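Local coordinates for protein superoxide dismutase [Fe] (Methanothermobacter thermautotrophicus, PDB 1MA1) that uses one iron ion per subunit to convert superoxide radicals into hydrogen peroxide and molecular oxygen, protecting the cell from their toxicity, at residues A[162-167]-A[190-195]; A[78-83]-A[132-137]. All coordinates share one frame; numbering follows the deposited sequence.

Interaction 1: A[162-167]-A[190-195]; sequences ILLVLD and NIVNWK. With FE (Fe (III) ion), chain G.
The edge strand of the C-terminal domain sheet meets the approach to the last helix where Leu164 packs against Trp194 and Val192. Methyl CD1 of Leu164 lies 3.9 Å from Trp194 CH2, while the other branch, CD2, lies 4.3 Å from Val192 CG1. With CG turned anti to the backbone N (chi1 -150°), the branched end of Leu164 extends toward 190-195, where each methyl takes a different partner. Val192 CG1 sits over the centre of the Trp194 ring, 3.6 Å above its plane, and Leu164 CD1 meets the benzo part obliquely from that same side, so the indole packs on branched, purely apolar groups. The polar edge of the tryptophan is satisfied separately: NE1 donates to Gly96 O. Just before it, Asn193 N-caps helix 194-202, its OD1 accepting from Glu196 N, a role suited to a short amide side chain. Leu163 and Leu164 both face Leu135 in a classic beta bulge. At the end of the strand Asp167 OD2 binds the iron at 1.9 Å, completing with His33, His81 and His171 the three-histidine, one-aspartate site of iron and manganese superoxide dismutases.

Interaction 2: A[78-83]-A[132-137]; sequences YVLHLF and WAVLTY. With FE (Fe (III) ion), chain G.
His81 and Trp132 meet beside the iron in an edge-to-face pair: the edge of the indole's six-membered ring points at the face of the imidazole, with planes at 87° and centroids 5.0 Å apart. Trp132 CH2 stands over the centre of the His81 ring, and CZ2 lies 3.6 Å from His81 CE1. His81 NE2 binds the metal at 2.1 Å, while ND1, on the same ring, is hydrogen-bonded to Gly77 O one helical turn earlier, so the imidazole is held at both nitrogens as well as across one face. Its CG lies anti to the carbonyl carbon (chi1 -78°), which swings the ring off the helix toward the iron. Leu80, the preceding residue, lies over a face of the same indole. Its CD1 makes a CH-pi contact 3.4 Å from the centroid of the five-membered ring, nearly along the ring normal, and its CB packs 3.5 Å from Trp132 CZ2. A branched leucine suits this place: its CB and one methyl lie along the same indole face, while the second methyl is left for Val134. Here helical segment 78-83, in the alpha-hairpin domain, crosses strand segment 132-137, in the C-terminal domain, at 69°, so the metal lies between the two domains of the iron/manganese superoxide dismutase fold. Were Trp132 reduced to an alanine, one face of the His81 imidazole would probably lose its aromatic neighbour and Leu80 CD1 the ring it rests on. Two residues on along the strand, Val134 CG2 receives the other methyl, Leu80 CD2, at 4.2 Å. In the next shell Trp132 NE1 is hydrogen-bonded to His152 ND1, which probably helps to hold the indole's rotation, and Trp169 meets the same ring. Pro158 of the second subunit packs on Leu80.

Both contacts are buried, but interaction 2 lies nearer the centre of the chain and joins two domains, whereas interaction 1 stays within the C-terminal one. Strands 164-167 and 131-138 are antiparallel neighbours in one sheet, joined by probable hydrogen bonds Leu164 O to Leu135 N and Leu166 N to Ala133 O. Interaction 1 is small and wholly apolar, with aliphatic and indole partners, and its touching side chains stand away from the metal; interaction 2 buries more surface and adds an aromatic pair that includes a ligand. They converge on the iron, one supplying Asp167 and the other His81, and Trp132 CZ3 packs 3.3 Å from Asp167 CB.

Interaction 1: A[162-167]-A[190-195]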
# COMPACT_ATOMS: atom_id res chain seq x y z
N ILE A 162 18.83 7.22 7.03
CA ILE A 162 18.05 7.64 8.19
C ILE A 162 18.84 8.60 9.09
O ILE A 162 19.98 8.33 9.47
CB ILE A 162 17.59 6.43 9.04
CG1 ILE A 162 16.73 5.49 8.20
CG2 ILE A 162 16.77 6.92 10.23
CD1 ILE A 162 16.34 4.23 8.95
N LEU A 163 18.21 9.72 9.44
CA LEU A 163 18.79 10.64 10.41
C LEU A 163 18.08 10.58 11.76
O LEU A 163 18.72 10.46 12.81
CB LEU A 163 18.74 12.07 9.87
CG LEU A 163 19.58 12.30 8.62
CD1 LEU A 163 19.45 13.74 8.16
CD2 LEU A 163 21.02 11.94 8.94
N LEU A 164 16.75 10.69 11.72
CA LEU A 164 15.93 10.78 12.91
C LEU A 164 14.68 9.94 12.67
O LEU A 164 14.12 9.95 11.57
CB LEU A 164 15.49 12.22 13.14
CG LEU A 164 15.24 12.72 14.56
CD1 LEU A 164 14.15 13.78 14.48
CD2 LEU A 164 14.82 11.60 15.48
N VAL A 165 14.22 9.24 13.70
CA VAL A 165 13.12 8.31 13.54
C VAL A 165 12.19 8.37 14.75
O VAL A 165 12.64 8.43 15.90
CB VAL A 165 13.69 6.86 13.35
CG1 VAL A 165 12.87 5.86 14.10
CG2 VAL A 165 13.71 6.50 11.87
N LEU A 166 10.89 8.36 14.50
CA LEU A 166 9.91 8.35 15.58
C LEU A 166 8.82 7.28 15.36
O LEU A 166 8.00 7.41 14.45
CB LEU A 166 9.27 9.74 15.70
CG LEU A 166 8.08 9.85 16.63
CD1 LEU A 166 8.46 9.32 18.01
CD2 LEU A 166 7.62 11.30 16.68
N ASP A 167 8.81 6.23 16.18
CA ASP A 167 7.84 5.16 16.02
C ASP A 167 6.47 5.69 16.42
O ASP A 167 6.33 6.36 17.44
CB ASP A 167 8.23 3.93 16.87
CG ASP A 167 7.37 2.69 16.57
OD1 ASP A 167 6.44 2.83 15.75
OD2 ASP A 167 7.59 1.58 17.15
N ASN A 190 11.35 15.55 24.42
CA ASN A 190 12.13 15.62 25.64
C ASN A 190 13.29 14.64 25.66
O ASN A 190 14.22 14.80 26.45
CB ASN A 190 11.24 15.35 26.85
CG ASN A 190 10.23 16.44 27.07
OD1 ASN A 190 10.59 17.56 27.38
ND2 ASN A 190 8.94 16.12 26.92
N ILE A 191 13.24 13.62 24.82
CA ILE A 191 14.23 12.56 24.88
C ILE A 191 14.95 12.29 23.56
O ILE A 191 15.70 11.32 23.46
CB ILE A 191 13.59 11.26 25.40
CG1 ILE A 191 12.28 10.97 24.63
CG2 ILE A 191 13.31 11.40 26.88
CD1 ILE A 191 11.68 9.61 24.88
N VAL A 192 14.74 13.15 22.57
CA VAL A 192 15.53 13.07 21.34
C VAL A 192 17.01 13.24 21.65
O VAL A 192 17.42 14.19 22.31
CB VAL A 192 15.13 14.19 20.32
CG1 VAL A 192 15.77 13.92 18.95
CG2 VAL A 192 13.63 14.24 20.20
N ASN A 193 17.82 12.31 21.16
CA ASN A 193 19.27 12.43 21.25
C ASN A 193 19.85 13.13 20.02
O ASN A 193 20.20 12.49 19.02
CB ASN A 193 19.90 11.04 21.40
CG ASN A 193 21.40 11.09 21.68
OD1 ASN A 193 22.06 12.08 21.40
ND2 ASN A 193 21.93 10.01 22.24
N TRP A 194 19.97 14.45 20.08
CA TRP A 194 20.45 15.21 18.94
C TRP A 194 21.93 14.93 18.62
O TRP A 194 22.35 15.06 17.47
CB TRP A 194 20.23 16.71 19.15
CG TRP A 194 18.78 17.10 19.07
CD1 TRP A 194 18.02 17.62 20.09
CD2 TRP A 194 17.91 16.95 17.95
NE1 TRP A 194 16.72 17.79 19.66
CE2 TRP A 194 16.63 17.38 18.35
CE3 TRP A 194 18.09 16.48 16.64
CZ2 TRP A 194 15.52 17.36 17.49
CZ3 TRP A 194 16.98 16.46 15.78
CH2 TRP A 194 15.71 16.90 16.22
N LYS A 195 22.71 14.55 19.62
CA LYS A 195 24.10 14.20 19.38
C LYS A 195 24.15 13.14 18.30
O LYS A 195 24.90 13.27 17.33
CB LYS A 195 24.77 13.67 20.65
CG LYS A 195 24.62 14.55 21.90
CD LYS A 195 25.09 15.98 21.64
CE LYS A 195 26.57 16.05 21.26
NZ LYS A 195 26.99 17.47 21.00
FE FE G . 7.55 -0.34 17.25
O HOH W 1 7.03 -0.63 15.43

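Interaction 2: A[78-83]-A[132-137]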
# COMPACT_ATOMS: atom_id res chain seq x y z
N TYR A 78 13.10 -4.18 11.80
CA TYR A 78 14.37 -4.28 12.50
C TYR A 78 15.19 -2.99 12.41
O TYR A 78 15.69 -2.50 13.42
CB TYR A 78 15.20 -5.42 11.93
CG TYR A 78 16.61 -5.46 12.48
CD1 TYR A 78 16.89 -6.10 13.68
CD2 TYR A 78 17.65 -4.83 11.81
CE1 TYR A 78 18.17 -6.11 14.20
CE2 TYR A 78 18.93 -4.83 12.32
CZ TYR A 78 19.18 -5.47 13.51
OH TYR A 78 20.46 -5.45 14.02
N VAL A 79 15.36 -2.48 11.19
CA VAL A 79 16.20 -1.31 10.95
C VAL A 79 15.67 -0.05 11.63
O VAL A 79 16.42 0.66 12.28
CB VAL A 79 16.35 -1.01 9.44
CG1 VAL A 79 17.13 0.27 9.25
CG2 VAL A 79 17.07 -2.14 8.74
N LEU A 80 14.38 0.22 11.49
CA LEU A 80 13.78 1.41 12.09
C LEU A 80 13.82 1.42 13.63
O LEU A 80 14.08 2.47 14.23
CB LEU A 80 12.33 1.60 11.62
CG LEU A 80 12.18 2.01 10.15
CD1 LEU A 80 10.75 1.98 9.70
CD2 LEU A 80 12.75 3.40 10.00
N HIS A 81 13.55 0.27 14.26
CA HIS A 81 13.62 0.21 15.72
C HIS A 81 15.08 0.43 16.13
O HIS A 81 15.35 1.10 17.12
CB HIS A 81 13.08 -1.13 16.29
CG HIS A 81 11.58 -1.21 16.33
ND1 HIS A 81 10.82 -1.55 15.23
CD2 HIS A 81 10.68 -1.03 17.35
CE1 HIS A 81 9.54 -1.59 15.56
NE2 HIS A 81 9.42 -1.27 16.84
N LEU A 82 16.01 -0.09 15.35
CA LEU A 82 17.42 0.11 15.66
C LEU A 82 17.81 1.60 15.74
O LEU A 82 18.44 2.01 16.71
CB LEU A 82 18.31 -0.55 14.62
CG LEU A 82 19.83 -0.47 14.85
CD1 LEU A 82 20.17 -1.20 16.15
CD2 LEU A 82 20.59 -1.11 13.68
N PHE A 83 17.44 2.39 14.74
CA PHE A 83 17.72 3.82 14.76
C PHE A 83 16.89 4.56 15.79
O PHE A 83 17.32 5.59 16.31
CB PHE A 83 17.48 4.45 13.37
CG PHE A 83 18.56 4.16 12.36
CD1 PHE A 83 18.71 2.88 11.82
CD2 PHE A 83 19.44 5.15 11.96
CE1 PHE A 83 19.71 2.61 10.90
CE2 PHE A 83 20.45 4.88 11.03
CZ PHE A 83 20.58 3.61 10.50
N TRP A 132 5.77 5.56 10.90
CA TRP A 132 6.90 6.31 11.45
C TRP A 132 6.93 7.70 10.80
O TRP A 132 6.50 7.87 9.66
CB TRP A 132 8.23 5.62 11.16
CG TRP A 132 8.29 4.20 11.59
CD1 TRP A 132 7.67 3.12 11.02
CD2 TRP A 132 9.06 3.68 12.68
NE1 TRP A 132 8.00 1.97 11.68
CE2 TRP A 132 8.86 2.28 12.71
CE3 TRP A 132 9.91 4.26 13.62
CZ2 TRP A 132 9.47 1.46 13.67
CZ3 TRP A 132 10.52 3.44 14.57
CH2 TRP A 132 10.29 2.05 14.58
N ALA A 133 7.46 8.68 11.52
CA ALA A 133 8.08 9.83 10.89
C ALA A 133 9.60 9.69 10.89
O ALA A 133 10.20 9.33 11.91
CB ALA A 133 7.69 11.11 11.61
N VAL A 134 10.21 9.99 9.75
CA VAL A 134 11.64 9.81 9.55
C VAL A 134 12.24 11.03 8.87
O VAL A 134 11.74 11.48 7.84
CB VAL A 134 11.92 8.57 8.66
CG1 VAL A 134 13.41 8.40 8.47
CG2 VAL A 134 11.31 7.31 9.29
N LEU A 135 13.32 11.56 9.44
CA LEU A 135 14.07 12.62 8.77
C LEU A 135 15.17 12.01 7.91
O LEU A 135 15.83 11.06 8.32
CB LEU A 135 14.70 13.56 9.78
CG LEU A 135 15.46 14.74 9.19
CD1 LEU A 135 14.48 15.58 8.39
CD2 LEU A 135 16.10 15.59 10.30
N THR A 136 15.37 12.57 6.72
CA THR A 136 16.44 12.14 5.83
C THR A 136 16.94 13.32 4.97
O THR A 136 16.62 14.48 5.26
CB THR A 136 15.96 11.00 4.90
OG1 THR A 136 17.05 10.56 4.09
CG2 THR A 136 14.83 11.48 4.00
N TYR A 137 17.72 13.04 3.94
CA TYR A 137 18.51 14.08 3.27
C TYR A 137 18.71 13.73 1.80
O TYR A 137 19.15 12.62 1.48
CB TYR A 137 19.87 14.24 3.95
CG TYR A 137 20.85 15.14 3.20
CD1 TYR A 137 20.63 16.50 3.10
CD2 TYR A 137 21.97 14.60 2.55
CE1 TYR A 137 21.48 17.31 2.37
CE2 TYR A 137 22.83 15.40 1.82
CZ TYR A 137 22.58 16.76 1.73
OH TYR A 137 23.37 17.58 0.96
FE FE G . 7.55 -0.34 17.25
O HOH W 1 7.03 -0.63 15.43